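Local coordinates for Rbsd/fucu transport protein family protein (PDB 4A34), which probably interconverts the anomers of L-fucose as a mutarotase and binds beta-L-fucopyranose, at residues N40-D46 / Y119-G125; D110-R114 / N132-K136; I5-I9 / S56-L60. All coordinates share one frame; numbering follows the deposited sequence.

Interaction 1 of 3, residues N40-D46 / Y119-G125. With K (potassium ion), chain B.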
ATOM      1  N   ASN I  40       2.834  -9.810  16.129  1.00 30.53           N
ATOM      2  CA  ASN I  40       3.235  -8.483  15.652  1.00 30.89           C
ATOM      3  C   ASN I  40       3.771  -8.654  14.232  1.00 30.98           C
ATOM      4  O   ASN I  40       3.362  -7.947  13.313  1.00 31.21           O
ATOM      5  CB  ASN I  40       4.288  -7.831  16.574  1.00 30.85           C
ATOM      6  CG  ASN I  40       4.964  -6.601  15.943  1.00 31.45           C
ATOM      7  OD1 ASN I  40       4.296  -5.624  15.602  1.00 34.03           O
ATOM      8  ND2 ASN I  40       6.291  -6.651  15.788  1.00 29.19           N
ATOM      9  N   LYS I  41       4.666  -9.622  14.067  1.00 30.97           N
ATOM     10  CA  LYS I  41       5.253  -9.951  12.781  1.00 31.25           C
ATOM     11  C   LYS I  41       5.203 -11.470  12.623  1.00 30.94           C
ATOM     12  O   LYS I  41       5.723 -12.180  13.460  1.00 31.36           O
ATOM     13  CB  LYS I  41       6.690  -9.425  12.737  1.00 31.33           C
ATOM     14  CG  LYS I  41       7.443  -9.650  11.439  1.00 32.92           C
ATOM     15  CD  LYS I  41       8.789  -8.903  11.448  1.00 34.24           C
ATOM     16  CE  LYS I  41       9.545  -9.106  10.135  1.00 35.90           C
ATOM     17  NZ  LYS I  41       8.846  -8.437   8.978  1.00 37.31           N
ATOM     18  N   LEU I  42       4.553 -11.954  11.564  1.00 30.66           N
ATOM     19  CA  LEU I  42       4.350 -13.387  11.340  1.00 30.18           C
ATOM     20  C   LEU I  42       5.316 -14.015  10.323  1.00 30.56           C
ATOM     21  O   LEU I  42       5.451 -13.538   9.187  1.00 30.84           O
ATOM     22  CB  LEU I  42       2.907 -13.661  10.902  1.00 29.79           C
ATOM     23  CG  LEU I  42       2.522 -15.119  10.636  1.00 28.77           C
ATOM     24  CD1 LEU I  42       2.575 -15.941  11.914  1.00 29.13           C
ATOM     25  CD2 LEU I  42       1.146 -15.224  10.023  1.00 29.53           C
ATOM     26  N   ILE I  43       5.970 -15.094  10.744  1.00 30.53           N
ATOM     27  CA  ILE I  43       6.752 -15.935   9.856  1.00 30.51           C
ATOM     28  C   ILE I  43       6.126 -17.321   9.877  1.00 30.73           C
ATOM     29  O   ILE I  43       5.928 -17.889  10.950  1.00 31.29           O
ATOM     30  CB  ILE I  43       8.206 -16.018  10.313  1.00 30.40           C
ATOM     31  CG1 ILE I  43       8.833 -14.623  10.295  1.00 30.85           C
ATOM     32  CG2 ILE I  43       9.007 -16.974   9.417  1.00 30.08           C
ATOM     33  CD1 ILE I  43       9.776 -14.384  11.435  1.00 31.43           C
ATOM     34  N   ARG I  44       5.790 -17.859   8.707  1.00 30.25           N
ATOM     35  CA  ARG I  44       5.206 -19.190   8.652  1.00 30.16           C
ATOM     36  C   ARG I  44       6.245 -20.231   8.251  1.00 30.09           C
ATOM     37  O   ARG I  44       6.809 -20.175   7.162  1.00 29.75           O
ATOM     38  CB  ARG I  44       3.996 -19.252   7.700  1.00 30.03           C
ATOM     39  CG  ARG I  44       2.791 -18.412   8.100  1.00 29.95           C
ATOM     40  CD  ARG I  44       1.498 -19.020   7.562  1.00 29.76           C
ATOM     41  NE  ARG I  44       1.082 -20.159   8.382  1.00 29.51           N
ATOM     42  CZ  ARG I  44       0.225 -20.090   9.397  1.00 28.43           C
ATOM     43  NH1 ARG I  44      -0.349 -18.935   9.715  1.00 29.60           N
ATOM     44  NH2 ARG I  44      -0.067 -21.179  10.090  1.00 27.13           N
ATOM     45  N   CYS I  45       6.480 -21.189   9.139  1.00 30.43           N
ATOM     46  CA  CYS I  45       7.331 -22.336   8.854  1.00 30.58           C
ATOM     47  C   CYS I  45       6.557 -23.644   9.077  1.00 31.16           C
ATOM     48  O   CYS I  45       6.993 -24.537   9.813  1.00 30.80           O
ATOM     49  CB  CYS I  45       8.586 -22.255   9.702  1.00 29.97           C
ATOM     50  SG  CYS I  45       9.574 -20.827   9.252  1.00 30.04           S
ATOM     51  N   ASP I  46       5.402 -23.737   8.417  1.00 31.87           N
ATOM     52  CA  ASP I  46       4.451 -24.835   8.622  1.00 32.60           C
ATOM     53  C   ASP I  46       5.046 -26.240   8.460  1.00 33.12           C
ATOM     54  O   ASP I  46       4.477 -27.213   8.965  1.00 33.19           O
ATOM     55  CB  ASP I  46       3.238 -24.662   7.701  1.00 32.46           C
ATOM     56  CG  ASP I  46       2.398 -23.453   8.066  1.00 32.90           C
ATOM     57  OD1 ASP I  46       1.785 -23.455   9.155  1.00 32.50           O
ATOM     58  OD2 ASP I  46       2.341 -22.503   7.259  1.00 33.29           O
ATOM     59  N   TYR I 119       8.776  -9.759  19.115  1.00 30.46           N
ATOM     60  CA  TYR I 119       9.093  -9.182  17.821  1.00 30.06           C
ATOM     61  C   TYR I 119       8.482 -10.004  16.702  1.00 29.86           C
ATOM     62  O   TYR I 119       7.988  -9.451  15.730  1.00 30.07           O
ATOM     63  CB  TYR I 119      10.601  -9.042  17.622  1.00 29.82           C
ATOM     64  CG  TYR I 119      10.976  -8.307  16.361  1.00 29.81           C
ATOM     65  CD1 TYR I 119      10.685  -6.952  16.202  1.00 30.57           C
ATOM     66  CD2 TYR I 119      11.613  -8.960  15.316  1.00 30.63           C
ATOM     67  CE1 TYR I 119      11.038  -6.267  15.039  1.00 28.99           C
ATOM     68  CE2 TYR I 119      11.972  -8.284  14.156  1.00 29.87           C
ATOM     69  CZ  TYR I 119      11.678  -6.941  14.023  1.00 28.96           C
ATOM     70  OH  TYR I 119      12.030  -6.278  12.863  1.00 28.87           O
ATOM     71  N   ALA I 120       8.509 -11.323  16.846  1.00 29.48           N
ATOM     72  CA  ALA I 120       7.929 -12.194  15.842  1.00 29.12           C
ATOM     73  C   ALA I 120       7.498 -13.538  16.407  1.00 29.19           C
ATOM     74  O   ALA I 120       8.083 -14.065  17.376  1.00 28.80           O
ATOM     75  CB  ALA I 120       8.896 -12.399  14.690  1.00 29.11           C
ATOM     76  N   ILE I 121       6.460 -14.083  15.787  1.00 28.95           N
ATOM     77  CA  ILE I 121       6.070 -15.452  16.032  1.00 28.83           C
ATOM     78  C   ILE I 121       6.297 -16.224  14.743  1.00 29.15           C
ATOM     79  O   ILE I 121       5.899 -15.776  13.657  1.00 29.25           O
ATOM     80  CB  ILE I 121       4.594 -15.558  16.469  1.00 28.79           C
ATOM     81  CG1 ILE I 121       4.340 -14.705  17.727  1.00 27.94           C
ATOM     82  CG2 ILE I 121       4.198 -17.033  16.647  1.00 28.05           C
ATOM     83  CD1 ILE I 121       2.934 -14.786  18.290  1.00 25.35           C
ATOM     84  N   VAL I 122       6.967 -17.365  14.864  1.00 29.09           N
ATOM     85  CA  VAL I 122       7.042 -18.327  13.767  1.00 29.26           C
ATOM     86  C   VAL I 122       6.098 -19.509  14.014  1.00 29.19           C
ATOM     87  O   VAL I 122       6.206 -20.201  15.020  1.00 29.16           O
ATOM     88  CB  VAL I 122       8.507 -18.791  13.467  1.00 29.33           C
ATOM     89  CG1 VAL I 122       9.316 -18.900  14.721  1.00 29.38           C
ATOM     90  CG2 VAL I 122       8.530 -20.095  12.698  1.00 28.83           C
ATOM     91  N   ALA I 123       5.154 -19.695  13.101  1.00 29.43           N
ATOM     92  CA  ALA I 123       4.264 -20.845  13.121  1.00 29.82           C
ATOM     93  C   ALA I 123       4.992 -22.065  12.551  1.00 30.33           C
ATOM     94  O   ALA I 123       5.443 -22.056  11.409  1.00 30.59           O
ATOM     95  CB  ALA I 123       3.002 -20.553  12.328  1.00 29.29           C
ATOM     96  N   THR I 124       5.115 -23.112  13.354  1.00 30.85           N
ATOM     97  CA  THR I 124       5.809 -24.310  12.916  1.00 31.22           C
ATOM     98  C   THR I 124       4.810 -25.434  12.650  1.00 31.49           C
ATOM     99  O   THR I 124       3.602 -25.241  12.784  1.00 31.42           O
ATOM    100  CB  THR I 124       6.833 -24.759  13.961  1.00 31.30           C
ATOM    101  OG1 THR I 124       6.132 -25.270  15.099  1.00 31.73           O
ATOM    102  CG2 THR I 124       7.745 -23.593  14.380  1.00 30.55           C
ATOM    103  N   GLY I 125       5.319 -26.600  12.263  1.00 31.88           N
ATOM    104  CA  GLY I 125       4.475 -27.751  11.970  1.00 32.29           C
ATOM    105  C   GLY I 125       4.395 -28.719  13.131  1.00 32.75           C
ATOM    106  O   GLY I 125       3.852 -29.814  12.991  1.00 32.63           O
TER
HETATM  107  K     K B1142       6.421 -20.435   4.652  1.00 56.87           K
HETATM  108  O   HOH W   1       1.377 -25.360  11.250  1.00 24.43           O
HETATM  109  O   HOH W   2       4.316 -22.341   5.370  1.00 17.05           O
HETATM  110  O   HOH W   3       5.945 -17.635   3.898  1.00 21.71           O
HETATM  111  O   HOH W   4       9.299 -20.931   4.260  1.00 16.85           O
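Leu42 to Cys45 and Ala120 to Thr124 run as neighbouring parallel beta strands, their axes 4.5 Å apart at closest approach and inclined by 20°. Ile43, facing Val122, pairs through both of its backbone polar atoms: Ile43 N donates to Ile121 O at 3.0 Å, and Ile43 O accepts from Ala123 N at 2.9 Å. Ile121 N to Lys41 O and Cys45 N to Ala123 O continue the pattern in the two directions. Ahead of these backbone pairs, Asn40 ND2 donates to Tyr119 O at 3.3 Å, tilted 29° from that carbonyl's plane.

On the face bearing Ile43 and Cys45, Ile43 CD1 meets Ala120 CB at 3.9 Å, and Val122 CG2 touches Cys45 SG at 3.7 Å. On the other face Ala123 CB covers the rim of the Arg44 guanidinium, 3.8 Å above its plane. Asp46 fixes the rotation of that group: Arg44 NE bonds to Asp46 OD2 and Arg44 NH2 to Asp46 OD1, a side-on salt bridge in which each carboxylate oxygen offers its syn lone pair and lies close to the guanidinium plane. A bend at chi3 (78°) turns the arginine into this grip. One water links Asp46 OD1 to Thr124 O, and a second links Asp46 OD2 to the potassium ion. Arg44 O binds the ion at 2.5 Å, and Arg44 O of a second subunit is a further ligand, making this site an intersubunit junction.

Strand 42-45 is outermost within the chain, whereas strand 120-124 also bonds to strand 25-29. Helices 11-19 and 50-60 pack on the Ile43 and Val122 face, while helix 35-38 touches Ile121 and Ala123.

Interaction 2 of 3, residues D110-R114 / N132-K136. With FUL (beta-L-fucopyranose), chain C.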
ATOM      1  N   ASP I 110      -1.050 -15.853  30.111  1.00 41.03           N
ATOM      2  CA  ASP I 110       0.119 -14.962  30.181  1.00 40.05           C
ATOM      3  C   ASP I 110       1.047 -15.136  28.983  1.00 39.48           C
ATOM      4  O   ASP I 110       1.633 -14.167  28.491  1.00 39.48           O
ATOM      5  CB  ASP I 110       0.930 -15.211  31.463  1.00 40.08           C
ATOM      6  CG  ASP I 110       0.178 -14.823  32.737  1.00 39.87           C
ATOM      7  OD1 ASP I 110      -0.850 -14.115  32.667  1.00 39.50           O
ATOM      8  OD2 ASP I 110       0.633 -15.236  33.823  1.00 39.80           O
ATOM      9  N   PHE I 111       1.186 -16.385  28.544  1.00 38.77           N
ATOM     10  CA  PHE I 111       1.989 -16.746  27.392  1.00 37.82           C
ATOM     11  C   PHE I 111       1.494 -16.025  26.150  1.00 37.49           C
ATOM     12  O   PHE I 111       2.299 -15.514  25.368  1.00 37.29           O
ATOM     13  CB  PHE I 111       1.955 -18.262  27.165  1.00 37.83           C
ATOM     14  CG  PHE I 111       3.063 -18.760  26.279  1.00 37.43           C
ATOM     15  CD1 PHE I 111       2.956 -18.677  24.891  1.00 37.47           C
ATOM     16  CD2 PHE I 111       4.224 -19.287  26.833  1.00 36.44           C
ATOM     17  CE1 PHE I 111       3.985 -19.119  24.072  1.00 37.33           C
ATOM     18  CE2 PHE I 111       5.259 -19.730  26.027  1.00 36.09           C
ATOM     19  CZ  PHE I 111       5.140 -19.650  24.643  1.00 36.95           C
ATOM     20  N   TYR I 112       0.171 -15.986  25.981  1.00 37.14           N
ATOM     21  CA  TYR I 112      -0.463 -15.307  24.850  1.00 36.81           C
ATOM     22  C   TYR I 112      -0.070 -13.837  24.820  1.00 36.43           C
ATOM     23  O   TYR I 112       0.417 -13.333  23.804  1.00 36.38           O
ATOM     24  CB  TYR I 112      -1.992 -15.434  24.908  1.00 36.95           C
ATOM     25  CG  TYR I 112      -2.561 -16.818  24.599  1.00 38.07           C
ATOM     26  CD1 TYR I 112      -1.788 -17.812  23.978  1.00 38.47           C
ATOM     27  CD2 TYR I 112      -3.895 -17.115  24.891  1.00 38.66           C
ATOM     28  CE1 TYR I 112      -2.328 -19.076  23.684  1.00 38.59           C
ATOM     29  CE2 TYR I 112      -4.443 -18.382  24.598  1.00 39.02           C
ATOM     30  CZ  TYR I 112      -3.655 -19.354  23.998  1.00 38.77           C
ATOM     31  OH  TYR I 112      -4.197 -20.594  23.713  1.00 38.37           O
ATOM     32  N   GLU I 113      -0.257 -13.162  25.951  1.00 35.95           N
ATOM     33  CA  GLU I 113       0.050 -11.742  26.067  1.00 35.61           C
ATOM     34  C   GLU I 113       1.529 -11.398  25.814  1.00 35.15           C
ATOM     35  O   GLU I 113       1.829 -10.431  25.112  1.00 35.05           O
ATOM     36  CB  GLU I 113      -0.450 -11.179  27.409  1.00 35.95           C
ATOM     37  CG  GLU I 113      -1.980 -11.263  27.625  1.00 36.25           C
ATOM     38  CD  GLU I 113      -2.790 -10.501  26.575  1.00 37.53           C
ATOM     39  OE1 GLU I 113      -2.358  -9.406  26.152  1.00 38.45           O
ATOM     40  OE2 GLU I 113      -3.864 -11.007  26.167  1.00 37.38           O
ATOM     41  N   ARG I 114       2.453 -12.185  26.356  1.00 34.73           N
ATOM     42  CA  ARG I 114       3.869 -11.941  26.059  1.00 34.41           C
ATOM     43  C   ARG I 114       4.190 -12.168  24.569  1.00 34.13           C
ATOM     44  O   ARG I 114       4.998 -11.440  23.984  1.00 34.26           O
ATOM     45  CB  ARG I 114       4.810 -12.747  26.962  1.00 34.37           C
ATOM     46  CG  ARG I 114       6.116 -11.992  27.232  1.00 34.34           C
ATOM     47  CD  ARG I 114       7.293 -12.921  27.404  1.00 34.41           C
ATOM     48  NE  ARG I 114       7.648 -13.151  28.799  1.00 34.94           N
ATOM     49  CZ  ARG I 114       8.859 -12.946  29.312  1.00 34.57           C
ATOM     50  NH1 ARG I 114       9.844 -12.505  28.552  1.00 33.85           N
ATOM     51  NH2 ARG I 114       9.087 -13.186  30.595  1.00 35.48           N
ATOM     52  N   ASN I 132       5.364 -24.652  22.671  1.00 33.39           N
ATOM     53  CA  ASN I 132       5.716 -23.299  22.322  1.00 32.78           C
ATOM     54  C   ASN I 132       6.883 -22.815  23.168  1.00 32.51           C
ATOM     55  O   ASN I 132       6.977 -23.164  24.336  1.00 32.59           O
ATOM     56  CB  ASN I 132       4.492 -22.414  22.540  1.00 32.80           C
ATOM     57  CG  ASN I 132       3.282 -22.894  21.761  1.00 32.68           C
ATOM     58  OD1 ASN I 132       3.197 -22.687  20.555  1.00 33.95           O
ATOM     59  ND2 ASN I 132       2.339 -23.533  22.447  1.00 32.14           N
ATOM     60  N   ILE I 133       7.776 -22.022  22.584  1.00 32.23           N
ATOM     61  CA  ILE I 133       8.921 -21.491  23.322  1.00 32.44           C
ATOM     62  C   ILE I 133       9.017 -20.001  23.058  1.00 32.63           C
ATOM     63  O   ILE I 133       8.657 -19.556  21.978  1.00 33.32           O
ATOM     64  CB  ILE I 133      10.268 -22.150  22.884  1.00 32.40           C
ATOM     65  CG1 ILE I 133      10.160 -23.674  22.803  1.00 32.93           C
ATOM     66  CG2 ILE I 133      11.400 -21.770  23.828  1.00 31.42           C
ATOM     67  CD1 ILE I 133      11.435 -24.347  22.325  1.00 34.18           C
ATOM     68  N   ILE I 134       9.483 -19.228  24.037  1.00 32.74           N
ATOM     69  CA  ILE I 134       9.867 -17.833  23.783  1.00 32.88           C
ATOM     70  C   ILE I 134      11.331 -17.656  24.115  1.00 33.08           C
ATOM     71  O   ILE I 134      11.773 -18.011  25.208  1.00 33.02           O
ATOM     72  CB  ILE I 134       9.051 -16.795  24.581  1.00 32.87           C
ATOM     73  CG1 ILE I 134       7.550 -17.023  24.405  1.00 32.57           C
ATOM     74  CG2 ILE I 134       9.436 -15.382  24.142  1.00 32.62           C
ATOM     75  CD1 ILE I 134       6.702 -16.156  25.274  1.00 32.27           C
ATOM     76  N   LEU I 135      12.073 -17.127  23.146  1.00 33.29           N
ATOM     77  CA  LEU I 135      13.504 -16.910  23.270  1.00 33.01           C
ATOM     78  C   LEU I 135      13.762 -15.421  23.229  1.00 33.12           C
ATOM     79  O   LEU I 135      13.156 -14.708  22.419  1.00 33.24           O
ATOM     80  CB  LEU I 135      14.231 -17.593  22.117  1.00 33.00           C
ATOM     81  CG  LEU I 135      14.003 -19.093  21.900  1.00 32.59           C
ATOM     82  CD1 LEU I 135      14.639 -19.517  20.587  1.00 30.83           C
ATOM     83  CD2 LEU I 135      14.589 -19.896  23.063  1.00 32.66           C
ATOM     84  N   LYS I 136      14.646 -14.952  24.106  1.00 33.18           N
ATOM     85  CA  LYS I 136      14.990 -13.531  24.197  1.00 33.20           C
ATOM     86  C   LYS I 136      16.450 -13.275  23.793  1.00 33.61           C
ATOM     87  O   LYS I 136      17.374 -13.742  24.451  1.00 33.71           O
ATOM     88  CB  LYS I 136      14.702 -12.993  25.607  1.00 32.93           C
ATOM     89  CG  LYS I 136      14.910 -11.482  25.757  1.00 31.86           C
ATOM     90  CD  LYS I 136      15.018 -11.056  27.219  1.00 29.68           C
ATOM     91  CE  LYS I 136      13.713 -10.547  27.773  1.00 28.76           C
ATOM     92  NZ  LYS I 136      13.342  -9.228  27.221  1.00 27.29           N
TER
HETATM   93  C1  FUL C1144      -2.553 -23.899  22.840  1.00 44.27           C
HETATM   94  C2  FUL C1144      -1.516 -24.639  21.984  1.00 43.71           C
HETATM   95  O2  FUL C1144      -0.460 -23.797  21.580  1.00 43.62           O
HETATM   96  C3  FUL C1144      -0.944 -25.770  22.834  1.00 43.39           C
HETATM   97  O3  FUL C1144      -0.034 -26.544  22.101  1.00 44.43           O
HETATM   98  C4  FUL C1144      -2.063 -26.659  23.344  1.00 43.43           C
HETATM   99  O4  FUL C1144      -2.714 -27.221  22.236  1.00 43.17           O
HETATM  100  C5  FUL C1144      -3.054 -25.802  24.122  1.00 43.95           C
HETATM  101  C6  FUL C1144      -4.153 -26.654  24.745  1.00 43.18           C
HETATM  102  O5  FUL C1144      -3.567 -24.812  23.236  1.00 44.32           O
HETATM  103  O1  FUL C1144      -3.134 -22.820  22.153  1.00 45.68           O
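Phe111 holds CG anti to its backbone N, and this chi1 of -162° turns the ring down toward the sheet, where Ile134 comes up from the opposite direction to meet it. This is the helix-on-sheet packing of an alpha/beta fold, in which helix 108-116 lies over strand 133-136 of the mixed sheet. The axes of helix segment 110-114 and strand 133-136 come within 10.4 Å and are inclined by 43°, a spacing filled by side chains.

Ile134 CD1 sits over one face of the Phe111 ring, 4.0 Å from the centroid and 17° off the normal, which meets the geometry of a CH-pi contact. Ile134 CG1 lies 3.6 Å from Phe111 CZ, and the same CZ reaches Asn132 CB at 3.5 Å, so one ring tip wedges between two residues of the 132-136 segment. Arg114 extends the apolar layer with its aliphatic part, CD lying 3.9 Å from Ile134 CD1. Its NH1 forms a salt bridge with Glu25 OE2, the same oxygen that takes Lys136 NZ, so this carboxylate gathers both cations at the far end of the contact.

The opposite end opens on the fucose pocket, which His22 of another subunit and Asp30 help to complete. The Asn132 amide is held at both ends: OD1 accepts from Asp30 N, while ND2 donates to O2 of the sugar at 2.9 Å. From the helix, Tyr112 OH, also bonded to Arg108 NE, shares a 2.9 Å hydrogen bond with sugar O1, which sits in the plane of the tyrosine ring at its edge.

Interaction 3 of 3, residues I5-I9 / S56-L60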
ATOM      1  N   ILE I   5      25.007 -21.767   6.634  1.00 41.37           N
ATOM      2  CA  ILE I   5      23.792 -21.331   7.282  1.00 41.11           C
ATOM      3  C   ILE I   5      22.889 -22.544   7.427  1.00 40.97           C
ATOM      4  O   ILE I   5      22.697 -23.273   6.463  1.00 41.00           O
ATOM      5  CB  ILE I   5      23.126 -20.197   6.459  1.00 41.22           C
ATOM      6  CG1 ILE I   5      23.866 -18.881   6.718  1.00 41.48           C
ATOM      7  CG2 ILE I   5      21.645 -20.058   6.786  1.00 41.22           C
ATOM      8  CD1 ILE I   5      23.736 -17.869   5.625  1.00 41.09           C
ATOM      9  N   PRO I   6      22.342 -22.771   8.637  1.00 40.92           N
ATOM     10  CA  PRO I   6      21.397 -23.866   8.853  1.00 40.86           C
ATOM     11  C   PRO I   6      20.309 -23.861   7.784  1.00 40.75           C
ATOM     12  O   PRO I   6      19.723 -22.809   7.500  1.00 40.74           O
ATOM     13  CB  PRO I   6      20.794 -23.544  10.220  1.00 41.19           C
ATOM     14  CG  PRO I   6      21.826 -22.734  10.909  1.00 41.08           C
ATOM     15  CD  PRO I   6      22.506 -21.939   9.843  1.00 40.99           C
ATOM     16  N   LYS I   7      20.064 -25.024   7.189  1.00 40.60           N
ATOM     17  CA  LYS I   7      19.181 -25.124   6.023  1.00 40.77           C
ATOM     18  C   LYS I   7      17.676 -25.114   6.331  1.00 40.15           C
ATOM     19  O   LYS I   7      16.854 -25.159   5.408  1.00 40.17           O
ATOM     20  CB  LYS I   7      19.565 -26.328   5.150  1.00 40.98           C
ATOM     21  CG  LYS I   7      20.490 -25.942   3.990  1.00 42.51           C
ATOM     22  CD  LYS I   7      20.864 -27.140   3.112  1.00 44.23           C
ATOM     23  CE  LYS I   7      21.080 -26.709   1.657  1.00 44.79           C
ATOM     24  NZ  LYS I   7      19.797 -26.274   0.992  1.00 44.32           N
ATOM     25  N   ASN I   8      17.329 -25.055   7.618  1.00 39.26           N
ATOM     26  CA  ASN I   8      15.932 -24.982   8.056  1.00 38.22           C
ATOM     27  C   ASN I   8      15.545 -23.581   8.565  1.00 37.40           C
ATOM     28  O   ASN I   8      14.478 -23.380   9.153  1.00 37.41           O
ATOM     29  CB  ASN I   8      15.635 -26.060   9.103  1.00 38.15           C
ATOM     30  CG  ASN I   8      16.567 -25.988  10.291  1.00 38.77           C
ATOM     31  OD1 ASN I   8      17.539 -25.225  10.289  1.00 38.73           O
ATOM     32  ND2 ASN I   8      16.282 -26.790  11.320  1.00 39.28           N
ATOM     33  N   ILE I   9      16.424 -22.614   8.328  1.00 36.23           N
ATOM     34  CA  ILE I   9      16.118 -21.221   8.597  1.00 34.93           C
ATOM     35  C   ILE I   9      15.747 -20.550   7.285  1.00 33.86           C
ATOM     36  O   ILE I   9      16.601 -20.334   6.426  1.00 34.36           O
ATOM     37  CB  ILE I   9      17.282 -20.499   9.309  1.00 34.88           C
ATOM     38  CG1 ILE I   9      17.497 -21.130  10.685  1.00 34.75           C
ATOM     39  CG2 ILE I   9      16.996 -18.996   9.432  1.00 35.16           C
ATOM     40  CD1 ILE I   9      18.383 -20.343  11.624  1.00 36.12           C
ATOM     41  N   SER I  56      18.986 -24.642  15.448  1.00 35.93           N
ATOM     42  CA  SER I  56      19.511 -23.706  14.457  1.00 35.76           C
ATOM     43  C   SER I  56      19.521 -22.279  14.983  1.00 35.69           C
ATOM     44  O   SER I  56      20.470 -21.531  14.762  1.00 35.70           O
ATOM     45  CB  SER I  56      18.693 -23.777  13.165  1.00 35.78           C
ATOM     46  OG  SER I  56      18.732 -25.074  12.600  1.00 35.51           O
ATOM     47  N   ILE I  57      18.453 -21.913  15.683  1.00 35.79           N
ATOM     48  CA  ILE I  57      18.318 -20.577  16.252  1.00 35.56           C
ATOM     49  C   ILE I  57      19.320 -20.373  17.385  1.00 35.94           C
ATOM     50  O   ILE I  57      19.972 -19.330  17.448  1.00 36.20           O
ATOM     51  CB  ILE I  57      16.845 -20.282  16.684  1.00 35.14           C
ATOM     52  CG1 ILE I  57      15.951 -20.211  15.440  1.00 34.39           C
ATOM     53  CG2 ILE I  57      16.755 -18.994  17.481  1.00 34.51           C
ATOM     54  CD1 ILE I  57      14.500 -19.913  15.702  1.00 32.48           C
ATOM     55  N   LEU I  58      19.464 -21.373  18.257  1.00 36.32           N
ATOM     56  CA  LEU I  58      20.438 -21.300  19.363  1.00 36.59           C
ATOM     57  C   LEU I  58      21.884 -21.201  18.857  1.00 36.91           C
ATOM     58  O   LEU I  58      22.731 -20.534  19.470  1.00 37.04           O
ATOM     59  CB  LEU I  58      20.277 -22.479  20.332  1.00 36.15           C
ATOM     60  CG  LEU I  58      19.012 -22.509  21.192  1.00 35.55           C
ATOM     61  CD1 LEU I  58      18.962 -23.783  21.993  1.00 35.72           C
ATOM     62  CD2 LEU I  58      18.905 -21.304  22.116  1.00 35.69           C
ATOM     63  N   TYR I  59      22.143 -21.849  17.722  1.00 37.02           N
ATOM     64  CA  TYR I  59      23.434 -21.768  17.033  1.00 37.29           C
ATOM     65  C   TYR I  59      23.810 -20.340  16.629  1.00 37.19           C
ATOM     66  O   TYR I  59      24.973 -19.942  16.747  1.00 37.38           O
ATOM     67  CB  TYR I  59      23.407 -22.674  15.796  1.00 37.61           C
ATOM     68  CG  TYR I  59      24.705 -22.747  15.029  1.00 38.60           C
ATOM     69  CD1 TYR I  59      25.858 -23.275  15.619  1.00 39.41           C
ATOM     70  CD2 TYR I  59      24.780 -22.308  13.702  1.00 39.20           C
ATOM     71  CE1 TYR I  59      27.055 -23.359  14.911  1.00 40.17           C
ATOM     72  CE2 TYR I  59      25.979 -22.384  12.981  1.00 39.69           C
ATOM     73  CZ  TYR I  59      27.109 -22.913  13.595  1.00 40.68           C
ATOM     74  OH  TYR I  59      28.298 -22.992  12.911  1.00 41.44           O
ATOM     75  N   LEU I  60      22.825 -19.570  16.161  1.00 36.94           N
ATOM     76  CA  LEU I  60      23.078 -18.236  15.616  1.00 36.31           C
ATOM     77  C   LEU I  60      22.804 -17.098  16.591  1.00 36.19           C
ATOM     78  O   LEU I  60      23.448 -16.050  16.517  1.00 36.15           O
ATOM     79  CB  LEU I  60      22.267 -18.015  14.342  1.00 36.15           C
ATOM     80  CG  LEU I  60      22.452 -18.925  13.120  1.00 36.22           C
ATOM     81  CD1 LEU I  60      21.549 -18.457  11.993  1.00 35.75           C
ATOM     82  CD2 LEU I  60      23.889 -18.987  12.643  1.00 35.33           C
TER
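A type I beta turn from Pro6 to Ile9, just ahead of helix 11-19, packs on the last turn of helix 50-60, and Ser56 is where the two meet most closely. Ser56 OG donates to Asn8 OD1 at 2.6 Å. The donor lies in the carbonyl plane on a lone pair, with a C=O...donor angle of 113°, so the bond comes in well to one side of the amide oxygen. Asn8 reaches it with CG between its own backbone N and carbonyl carbon (chi1 56°), a torsion that folds the amide over the turn. The serine hydroxyl also makes a weak hydrogen bond to Glu52 O, one helical turn earlier.

The turn joins the N-terminal part of the chain to a helix by one polar bond with apolar contacts beside it. Pro6 CB sits 3.6 Å from Ser56 CB, and the far edge of the proline ring brings CG to 4.1 Å from Tyr59 CD2, where the two side chains lie aslant. Ile9 and Leu60 meet tip to tip, CD1 to CD1, at 3.7 Å, and Ile9 CD1 is also 3.8 Å from Ser56 CB. Leu14 of helix 11-19 touches both Ile9 and Leu60, closing the apolar cluster from a third element. A neighbouring subunit approaches here as well: its Ile5 packs on Leu60, and its His4 ring meets that of Tyr59 with the planes about 40° apart.

How the interactions relate
Interactions 1 and 2 both reach the six-stranded mixed sheet, the first at its outermost strand 42-45 and the second at strand 133-136 nearer the middle; their centres lie about 13 Å apart. Interaction 3 adds helix 50-60, which follows strand 42-45 in the chain, and its centre is about 15 Å from interaction 1 and 20 Å from interaction 2. It touches interaction 2 through Leu135 CD1 and Ile57 CG2, 3.8 Å apart. Along the chain, interaction 1 alternates with each of the others, whereas interaction 3 closes before interaction 2 opens. Interaction 2 supplies Tyr112 and Asn132 to the fucose pocket, which a neighbouring subunit completes; interactions 1 and 3 also meet other subunits.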